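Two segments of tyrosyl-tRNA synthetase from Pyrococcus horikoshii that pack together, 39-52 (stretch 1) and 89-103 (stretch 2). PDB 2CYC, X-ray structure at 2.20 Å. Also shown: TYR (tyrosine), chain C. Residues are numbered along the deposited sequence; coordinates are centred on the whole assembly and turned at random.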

ATOM      1  N   GLY A  39      16.774  10.327  -2.576  1.00 16.94           N
ATOM      2  CA  GLY A  39      15.770  10.760  -1.627  1.00 16.97           C
ATOM      3  C   GLY A  39      16.273  10.758  -0.200  1.00 21.42           C
ATOM      4  O   GLY A  39      17.168   9.993   0.163  1.00 14.39           O
ATOM      5  N   PHE A  40      15.695  11.626   0.620  1.00 16.01           N
ATOM      6  CA  PHE A  40      16.100  11.701   2.011  1.00 15.27           C
ATOM      7  C   PHE A  40      14.888  11.843   2.898  1.00 17.46           C
ATOM      8  O   PHE A  40      13.933  12.551   2.569  1.00 20.11           O
ATOM      9  N   GLU A  41      14.933  11.174   4.033  1.00 16.01           N
ATOM     10  CA  GLU A  41      13.869  11.332   4.999  1.00 21.90           C
ATOM     11  C   GLU A  41      14.181  12.684   5.650  1.00 21.99           C
ATOM     12  O   GLU A  41      15.322  13.150   5.607  1.00 16.74           O
ATOM     13  N   ILE A  42      13.174  13.309   6.241  1.00 23.39           N
ATOM     14  CA  ILE A  42      13.345  14.599   6.903  1.00 24.48           C
ATOM     15  C   ILE A  42      13.177  14.329   8.406  1.00 29.89           C
ATOM     16  O   ILE A  42      12.084  13.985   8.863  1.00 27.47           O
ATOM     17  N   SER A  43      14.247  14.468   9.181  1.00 28.71           N
ATOM     18  CA  SER A  43      14.133  14.175  10.611  1.00 38.93           C
ATOM     19  C   SER A  43      15.305  14.554  11.498  1.00 40.08           C
ATOM     20  O   SER A  43      15.504  13.921  12.537  1.00 48.54           O
ATOM     21  N   GLY A  44      16.086  15.554  11.111  1.00 37.06           N
ATOM     22  CA  GLY A  44      17.211  15.944  11.941  1.00 31.50           C
ATOM     23  C   GLY A  44      18.271  16.733  11.199  1.00 29.29           C
ATOM     24  O   GLY A  44      18.117  17.043  10.012  1.00 20.84           O
ATOM     25  N   TYR A  45      19.349  17.058  11.906  1.00 23.84           N
ATOM     26  CA  TYR A  45      20.449  17.810  11.327  1.00 24.57           C
ATOM     27  C   TYR A  45      21.186  16.968  10.303  1.00 21.89           C
ATOM     28  O   TYR A  45      21.283  15.749  10.435  1.00 22.39           O
ATOM     29  N   ILE A  46      21.694  17.628   9.271  1.00 19.83           N
ATOM     30  CA  ILE A  46      22.413  16.946   8.209  1.00 20.44           C
ATOM     31  C   ILE A  46      23.850  16.638   8.636  1.00 25.67           C
ATOM     32  O   ILE A  46      24.662  17.555   8.786  1.00 22.43           O
ATOM     33  N   HIS A  47      24.159  15.358   8.844  1.00 20.13           N
ATOM     34  CA  HIS A  47      25.517  14.975   9.234  1.00 24.01           C
ATOM     35  C   HIS A  47      26.357  14.846   7.966  1.00 19.68           C
ATOM     36  O   HIS A  47      25.807  14.866   6.868  1.00 17.27           O
ATOM     37  N   LEU A  48      27.678  14.726   8.107  1.00 21.44           N
ATOM     38  CA  LEU A  48      28.575  14.676   6.942  1.00 21.88           C
ATOM     39  C   LEU A  48      28.298  13.589   5.910  1.00 26.67           C
ATOM     40  O   LEU A  48      28.527  13.792   4.709  1.00 19.40           O
ATOM     41  N   GLY A  49      27.831  12.432   6.366  1.00 21.96           N
ATOM     42  CA  GLY A  49      27.532  11.364   5.429  1.00 26.70           C
ATOM     43  C   GLY A  49      26.433  11.790   4.471  1.00 25.51           C
ATOM     44  O   GLY A  49      26.541  11.620   3.258  1.00 29.98           O
ATOM     45  N   THR A  50      25.375  12.372   5.021  1.00 28.07           N
ATOM     46  CA  THR A  50      24.231  12.816   4.228  1.00 24.23           C
ATOM     47  C   THR A  50      24.584  13.952   3.268  1.00 27.08           C
ATOM     48  O   THR A  50      24.315  13.879   2.067  1.00 23.13           O
ATOM     49  N   GLY A  51      25.195  15.003   3.800  1.00 22.64           N
ATOM     50  CA  GLY A  51      25.540  16.130   2.961  1.00 22.08           C
ATOM     51  C   GLY A  51      26.746  15.953   2.060  1.00 27.00           C
ATOM     52  O   GLY A  51      26.634  16.108   0.837  1.00 28.76           O
ATOM     53  N   LEU A  52      27.895  15.617   2.648  1.00 20.53           N
ATOM     54  CA  LEU A  52      29.133  15.479   1.882  1.00 20.30           C
ATOM     55  C   LEU A  52      29.206  14.332   0.881  1.00 17.45           C
ATOM     56  O   LEU A  52      29.600  14.541  -0.262  1.00 20.45           O
ATOM     57  N   VAL A  89       5.152  19.685  10.147  1.00 21.08           N
ATOM     58  CA  VAL A  89       6.475  20.077  10.600  1.00 26.63           C
ATOM     59  C   VAL A  89       7.535  19.490   9.673  1.00 24.81           C
ATOM     60  O   VAL A  89       8.541  20.143   9.373  1.00 22.20           O
ATOM     61  N   ILE A  90       7.305  18.255   9.227  1.00 21.99           N
ATOM     62  CA  ILE A  90       8.224  17.590   8.313  1.00 21.92           C
ATOM     63  C   ILE A  90       8.384  18.447   7.057  1.00 22.54           C
ATOM     64  O   ILE A  90       9.498  18.702   6.599  1.00 22.41           O
ATOM     65  N   GLN A  91       7.261  18.920   6.529  1.00 19.55           N
ATOM     66  CA  GLN A  91       7.276  19.739   5.323  1.00 26.32           C
ATOM     67  C   GLN A  91       7.949  21.102   5.496  1.00 28.09           C
ATOM     68  O   GLN A  91       8.651  21.577   4.601  1.00 26.89           O
ATOM     69  N   GLU A  92       7.758  21.719   6.653  1.00 26.20           N
ATOM     70  CA  GLU A  92       8.370  23.011   6.902  1.00 26.73           C
ATOM     71  C   GLU A  92       9.885  22.833   7.004  1.00 28.36           C
ATOM     72  O   GLU A  92      10.658  23.617   6.439  1.00 21.65           O
ATOM     73  N   VAL A  93      10.295  21.794   7.730  1.00 23.38           N
ATOM     74  CA  VAL A  93      11.707  21.484   7.913  1.00 22.45           C
ATOM     75  C   VAL A  93      12.374  21.160   6.579  1.00 21.05           C
ATOM     76  O   VAL A  93      13.477  21.625   6.295  1.00 16.80           O
ATOM     77  N   ALA A  94      11.699  20.357   5.765  1.00 21.62           N
ATOM     78  CA  ALA A  94      12.233  19.967   4.467  1.00 24.79           C
ATOM     79  C   ALA A  94      12.551  21.196   3.608  1.00 24.07           C
ATOM     80  O   ALA A  94      13.646  21.322   3.059  1.00 23.04           O
ATOM     81  N   LEU A  95      11.589  22.106   3.513  1.00 22.29           N
ATOM     82  CA  LEU A  95      11.736  23.318   2.718  1.00 29.03           C
ATOM     83  C   LEU A  95      12.563  24.440   3.342  1.00 26.09           C
ATOM     84  O   LEU A  95      13.261  25.161   2.636  1.00 28.74           O
ATOM     85  N   LYS A  96      12.501  24.592   4.658  1.00 26.97           N
ATOM     86  CA  LYS A  96      13.224  25.682   5.293  1.00 30.62           C
ATOM     87  C   LYS A  96      14.609  25.367   5.811  1.00 29.27           C
ATOM     88  O   LYS A  96      15.425  26.273   5.982  1.00 28.48           O
ATOM     89  N   TYR A  97      14.886  24.095   6.065  1.00 27.13           N
ATOM     90  CA  TYR A  97      16.204  23.719   6.565  1.00 25.37           C
ATOM     91  C   TYR A  97      16.952  22.732   5.686  1.00 25.33           C
ATOM     92  O   TYR A  97      18.055  23.011   5.220  1.00 22.57           O
ATOM     93  N   PHE A  98      16.346  21.570   5.470  1.00 26.46           N
ATOM     94  CA  PHE A  98      16.995  20.517   4.706  1.00 23.59           C
ATOM     95  C   PHE A  98      17.412  20.898   3.296  1.00 21.34           C
ATOM     96  O   PHE A  98      18.543  20.638   2.893  1.00 23.24           O
ATOM     97  N   LYS A  99      16.497  21.506   2.549  1.00 22.18           N
ATOM     98  CA  LYS A  99      16.781  21.917   1.186  1.00 21.43           C
ATOM     99  C   LYS A  99      18.034  22.772   1.111  1.00 21.23           C
ATOM    100  O   LYS A  99      18.958  22.452   0.363  1.00 22.29           O
ATOM    101  N   VAL A 100      18.075  23.846   1.901  1.00 21.94           N
ATOM    102  CA  VAL A 100      19.226  24.741   1.877  1.00 22.58           C
ATOM    103  C   VAL A 100      20.482  24.086   2.456  1.00 23.12           C
ATOM    104  O   VAL A 100      21.594  24.377   2.021  1.00 24.38           O
ATOM    105  N   GLY A 101      20.307  23.197   3.429  1.00 23.56           N
ATOM    106  CA  GLY A 101      21.456  22.510   3.994  1.00 20.22           C
ATOM    107  C   GLY A 101      22.116  21.662   2.914  1.00 23.91           C
ATOM    108  O   GLY A 101      23.338  21.597   2.823  1.00 24.96           O
ATOM    109  N   MET A 102      21.303  21.011   2.086  1.00 22.30           N
ATOM    110  CA  MET A 102      21.824  20.182   0.999  1.00 23.39           C
ATOM    111  C   MET A 102      22.456  21.034  -0.091  1.00 23.90           C
ATOM    112  O   MET A 102      23.497  20.672  -0.645  1.00 26.59           O
ATOM    113  N   GLU A 103      21.819  22.162  -0.406  1.00 21.53           N
ATOM    114  CA  GLU A 103      22.347  23.061  -1.425  1.00 23.66           C
ATOM    115  C   GLU A 103      23.773  23.472  -1.057  1.00 23.51           C
ATOM    116  O   GLU A 103      24.667  23.454  -1.904  1.00 20.35           O
TER

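The centre of this contact is the ring of Phe98, on helix 89-103. Its CA-to-CB bond points toward stretch 1, and chi1 is t at -160°. Two isoleucines of stretch 1 clasp the ring from opposite faces. Ile42 CD1 lies 4.2 Å from the centroid of the Phe98 ring, and Ile46 CD1 lies 4.1 Å from the same centroid on the other side. Both are CH-pi contacts, each close to the ring normal. Ile42 and Ile46 both point toward the helix with chi1 m. Their chi2 values differ: m for Ile42, t for Ile46.

Ile42 is the most covered residue of the contact. Beyond Phe98 it settles on the preceding turns of the helix. Its CG2 is 3.5 Å from Val93 CG1 and also 3.5 Å from the backbone atom Ile90 O. Its CG1 is 3.8 Å from Ala94 CB, and its CB is 3.9 Å from Ile90 CG2. Val93 points toward stretch 1 with chi1 t. The CA-to-CB bonds of Ile90 and Ala94 point sideways, yet both side chains touch Ile42.

Ile46 reaches further along the helix. Its CD1 comes within 3.7 Å of Gly101 CA. The lack of a side chain matters here: a CB on Gly101 would sit 2.6 Å from Ile46 CD1, a clash. Ile46 CG2 is 3.2 Å from Met102 CE, a tight approach.

Met102 starts out sideways, but its end comes nearer to stretch 1. Its chi1 and chi2 are both m, and chi3 is off-well at 111°. The methyl CE lies 3.5 Å from Gly51 CA and 3.9 Å from Thr50 CG2. The sulfur SD sits over one face of the Phe40 ring, 4.6 Å from its centroid.

Phe40, chi1 m, points toward the helix from the strand. Its CB is 3.5 Å from Phe98 CZ. The two rings meet obliquely, with planes at 47° and centroids 5.3 Å apart. Thr50 CG2 adds a looser contact, 4.1 Å from Phe98 CZ.

Toward the edge, Tyr97 carries the polar link between the stretches. It points toward stretch 1 with chi1 t. Ile46 N donates a hydrogen bond to Tyr97 OH, at 3.0 Å and nearly straight at 168°. This hydroxyl is also hydrogen-bonded elsewhere in the structure. Tyr97 OH lies at the edge of the Tyr45 ring, 3.7 Å from Tyr45 CD2. Tyr45 itself points away overall. Gly44 O is 3.6 Å from Tyr97 CE2.

Outside the contact, His47 caps helix 48-52. Gly49 N donates a weak bond to His47 ND1 at 2.9 Å. On the outer side of helix 89-103, salt bridges join Lys96 NZ to Glu92 OE2 at 3.0 Å and Lys99 NZ to Glu103 OE1 at 2.6 Å.

The bound tyrosine lies against the strand. Gly39 O is 3.4 Å from TYR CD1. A CB on Gly39 would clash with TYR CE1, at 2.3 Å.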

ATOM      1  CB  PHE A  40      16.974  12.927   2.284  1.00 16.97           C
ATOM      2  CG  PHE A  40      18.187  13.026   1.427  1.00 21.54           C
ATOM      3  CD1 PHE A  40      18.135  13.683   0.198  1.00 17.16           C
ATOM      4  CD2 PHE A  40      19.396  12.491   1.856  1.00 18.05           C
ATOM      5  CE1 PHE A  40      19.273  13.810  -0.582  1.00 18.31           C
ATOM      6  CE2 PHE A  40      20.541  12.616   1.077  1.00 15.25           C
ATOM      7  CZ  PHE A  40      20.475  13.277  -0.142  1.00 21.49           C
ATOM      8  CB  GLU A  41      13.926  10.223   6.040  1.00 20.47           C
ATOM      9  CG  GLU A  41      13.268   8.916   5.586  1.00 31.83           C
ATOM     10  CD  GLU A  41      12.927   8.007   6.762  1.00 33.07           C
ATOM     11  OE1 GLU A  41      13.061   8.463   7.916  1.00 41.73           O
ATOM     12  OE2 GLU A  41      12.522   6.848   6.534  1.00 22.90           O
ATOM     13  CB  ILE A  42      12.262  15.590   6.409  1.00 22.68           C
ATOM     14  CG1 ILE A  42      12.221  15.594   4.866  1.00 23.53           C
ATOM     15  CG2 ILE A  42      12.537  16.986   6.948  1.00 24.85           C
ATOM     16  CD1 ILE A  42      13.537  16.051   4.173  1.00 15.60           C
ATOM     17  CB  SER A  43      13.895  12.687  10.808  1.00 46.28           C
ATOM     18  OG  SER A  43      15.019  11.949  10.349  1.00 48.72           O
ATOM     19  CB  TYR A  45      21.415  18.275  12.424  1.00 28.43           C
ATOM     20  CG  TYR A  45      20.787  19.261  13.388  1.00 25.57           C
ATOM     21  CD1 TYR A  45      20.468  18.887  14.693  1.00 29.96           C
ATOM     22  CD2 TYR A  45      20.495  20.564  12.985  1.00 27.11           C
ATOM     23  CE1 TYR A  45      19.871  19.787  15.575  1.00 36.49           C
ATOM     24  CE2 TYR A  45      19.898  21.478  13.858  1.00 29.60           C
ATOM     25  CZ  TYR A  45      19.588  21.081  15.151  1.00 37.78           C
ATOM     26  OH  TYR A  45      18.994  21.973  16.017  1.00 39.38           O
ATOM     27  CB  ILE A  46      22.441  17.816   6.932  1.00 26.68           C
ATOM     28  CG1 ILE A  46      21.013  17.993   6.397  1.00 23.13           C
ATOM     29  CG2 ILE A  46      23.360  17.182   5.881  1.00 20.39           C
ATOM     30  CD1 ILE A  46      20.890  19.101   5.351  1.00 15.05           C
ATOM     31  CB  HIS A  47      25.506  13.671  10.055  1.00 24.42           C
ATOM     32  CG  HIS A  47      25.012  12.472   9.308  1.00 23.12           C
ATOM     33  ND1 HIS A  47      25.759  11.839   8.338  1.00 23.12           N
ATOM     34  CD2 HIS A  47      23.861  11.766   9.419  1.00 27.81           C
ATOM     35  CE1 HIS A  47      25.092  10.792   7.884  1.00 28.69           C
ATOM     36  NE2 HIS A  47      23.937  10.724   8.523  1.00 31.82           N
ATOM     37  CB  LEU A  48      30.041  14.581   7.394  1.00 21.48           C
ATOM     38  CG  LEU A  48      30.495  15.641   8.399  1.00 21.54           C
ATOM     39  CD1 LEU A  48      32.015  15.582   8.574  1.00 12.48           C
ATOM     40  CD2 LEU A  48      30.069  17.011   7.912  1.00 14.40           C
ATOM     41  CB  THR A  50      23.100  13.279   5.156  1.00 19.97           C
ATOM     42  OG1 THR A  50      22.866  12.266   6.136  1.00 20.05           O
ATOM     43  CG2 THR A  50      21.815  13.512   4.384  1.00 20.53           C
ATOM     44  CB  LEU A  52      30.340  15.411   2.831  1.00 16.87           C
ATOM     45  CG  LEU A  52      30.390  16.549   3.856  1.00 26.17           C
ATOM     46  CD1 LEU A  52      31.799  16.640   4.419  1.00 21.61           C
ATOM     47  CD2 LEU A  52      29.991  17.881   3.203  1.00 18.23           C
ATOM     48  CB  VAL A  89       6.725  19.616  12.057  1.00 30.18           C
ATOM     49  CG1 VAL A  89       8.155  19.934  12.472  1.00 29.77           C
ATOM     50  CG2 VAL A  89       5.747  20.329  12.994  1.00 30.03           C
ATOM     51  CB  ILE A  90       7.686  16.186   7.938  1.00 21.43           C
ATOM     52  CG1 ILE A  90       7.949  15.227   9.100  1.00 19.51           C
ATOM     53  CG2 ILE A  90       8.330  15.678   6.636  1.00 13.93           C
ATOM     54  CD1 ILE A  90       7.193  13.904   8.996  1.00 24.25           C
ATOM     55  CB  GLN A  91       5.845  19.882   4.791  1.00 23.12           C
ATOM     56  CG  GLN A  91       5.367  18.576   4.145  1.00 23.70           C
ATOM     57  CD  GLN A  91       3.895  18.566   3.765  1.00 26.25           C
ATOM     58  OE1 GLN A  91       3.494  17.880   2.821  1.00 25.23           O
ATOM     59  NE2 GLN A  91       3.086  19.304   4.504  1.00 23.63           N
ATOM     60  CB  GLU A  92       7.822  23.617   8.198  1.00 25.54           C
ATOM     61  CG  GLU A  92       8.672  24.768   8.707  1.00 38.13           C
ATOM     62  CD  GLU A  92       7.996  25.570   9.796  1.00 41.75           C
ATOM     63  OE1 GLU A  92       7.340  24.957  10.669  1.00 42.92           O
ATOM     64  OE2 GLU A  92       8.136  26.813   9.783  1.00 48.47           O
ATOM     65  CB  VAL A  93      11.899  20.279   8.866  1.00 22.83           C
ATOM     66  CG1 VAL A  93      13.344  19.805   8.826  1.00 16.36           C
ATOM     67  CG2 VAL A  93      11.517  20.677  10.300  1.00 23.54           C
ATOM     68  CB  ALA A  94      11.222  19.059   3.745  1.00 19.43           C
ATOM     69  CB  LEU A  95      10.347  23.862   2.363  1.00 33.13           C
ATOM     70  CG  LEU A  95       9.770  23.460   0.999  1.00 42.49           C
ATOM     71  CD1 LEU A  95      10.017  21.985   0.729  1.00 43.36           C
ATOM     72  CD2 LEU A  95       8.287  23.785   0.969  1.00 40.06           C
ATOM     73  CB  LYS A  96      12.372  26.280   6.412  1.00 34.95           C
ATOM     74  CG  LYS A  96      11.155  27.025   5.897  1.00 37.52           C
ATOM     75  CD  LYS A  96      10.328  27.579   7.048  1.00 54.47           C
ATOM     76  CE  LYS A  96       9.171  28.435   6.543  1.00 58.39           C
ATOM     77  NZ  LYS A  96       8.327  28.953   7.661  1.00 56.99           N
ATOM     78  CB  TYR A  97      16.107  23.109   7.965  1.00 21.68           C
ATOM     79  CG  TYR A  97      17.387  22.413   8.379  1.00 25.99           C
ATOM     80  CD1 TYR A  97      18.528  23.150   8.721  1.00 26.31           C
ATOM     81  CD2 TYR A  97      17.483  21.019   8.365  1.00 24.93           C
ATOM     82  CE1 TYR A  97      19.726  22.520   9.035  1.00 18.75           C
ATOM     83  CE2 TYR A  97      18.681  20.375   8.674  1.00 18.12           C
ATOM     84  CZ  TYR A  97      19.799  21.132   9.009  1.00 25.71           C
ATOM     85  OH  TYR A  97      20.984  20.508   9.322  1.00 19.27           O
ATOM     86  CB  PHE A  98      16.112  19.263   4.673  1.00 17.01           C
ATOM     87  CG  PHE A  98      16.872  18.022   4.329  1.00 19.23           C
ATOM     88  CD1 PHE A  98      17.149  17.701   3.002  1.00 17.54           C
ATOM     89  CD2 PHE A  98      17.380  17.207   5.338  1.00 19.85           C
ATOM     90  CE1 PHE A  98      17.924  16.583   2.682  1.00 15.44           C
ATOM     91  CE2 PHE A  98      18.159  16.085   5.027  1.00 22.12           C
ATOM     92  CZ  PHE A  98      18.428  15.777   3.694  1.00 17.43           C
ATOM     93  CB  LYS A  99      15.600  22.695   0.606  1.00 23.24           C
ATOM     94  CG  LYS A  99      15.861  23.285  -0.787  1.00 21.70           C
ATOM     95  CD  LYS A  99      14.587  23.879  -1.362  1.00 29.89           C
ATOM     96  CE  LYS A  99      14.773  24.338  -2.797  1.00 26.34           C
ATOM     97  NZ  LYS A  99      15.753  25.448  -2.869  1.00 33.23           N
ATOM     98  CB  VAL A 100      18.924  26.083   2.615  1.00 25.43           C
ATOM     99  CG1 VAL A 100      18.768  25.858   4.105  1.00 20.34           C
ATOM    100  CG2 VAL A 100      20.046  27.094   2.331  1.00 28.83           C
ATOM    101  CB  MET A 102      20.708  19.326   0.390  1.00 19.72           C
ATOM    102  CG  MET A 102      20.367  18.101   1.208  1.00 28.38           C
ATOM    103  SD  MET A 102      21.776  16.969   1.334  1.00 31.17           S
ATOM    104  CE  MET A 102      22.145  17.144   2.956  1.00 30.56           C
ATOM    105  CB  GLU A 103      21.461  24.308  -1.564  1.00 25.48           C
ATOM    106  CG  GLU A 103      20.218  24.095  -2.410  1.00 29.23           C
ATOM    107  CD  GLU A 103      19.210  25.244  -2.322  1.00 29.27           C
ATOM    108  OE1 GLU A 103      18.360  25.349  -3.225  1.00 37.29           O
ATOM    109  OE2 GLU A 103      19.250  26.027  -1.356  1.00 33.07           O
TER
HETATM  110  N   TYR C 701      14.619   5.435   2.462  1.00 14.73           N
HETATM  111  CA  TYR C 701      15.513   6.627   2.347  1.00 22.87           C
HETATM  112  C   TYR C 701      16.258   6.863   3.660  1.00 25.66           C
HETATM  113  O   TYR C 701      15.921   6.194   4.660  1.00 26.49           O
HETATM  114  CB  TYR C 701      14.690   7.872   1.981  1.00 14.73           C
HETATM  115  CG  TYR C 701      14.035   7.786   0.616  1.00 17.44           C
HETATM  116  CD1 TYR C 701      14.801   7.653  -0.541  1.00 14.90           C
HETATM  117  CD2 TYR C 701      12.645   7.838   0.481  1.00 17.69           C
HETATM  118  CE1 TYR C 701      14.196   7.569  -1.807  1.00 16.73           C
HETATM  119  CE2 TYR C 701      12.034   7.765  -0.770  1.00 16.39           C
HETATM  120  CZ  TYR C 701      12.810   7.626  -1.909  1.00 16.40           C
HETATM  121  OH  TYR C 701      12.194   7.540  -3.146  1.00 16.00           O
HETATM  122  OXT TYR C 701      17.165   7.718   3.673  1.00 26.11           O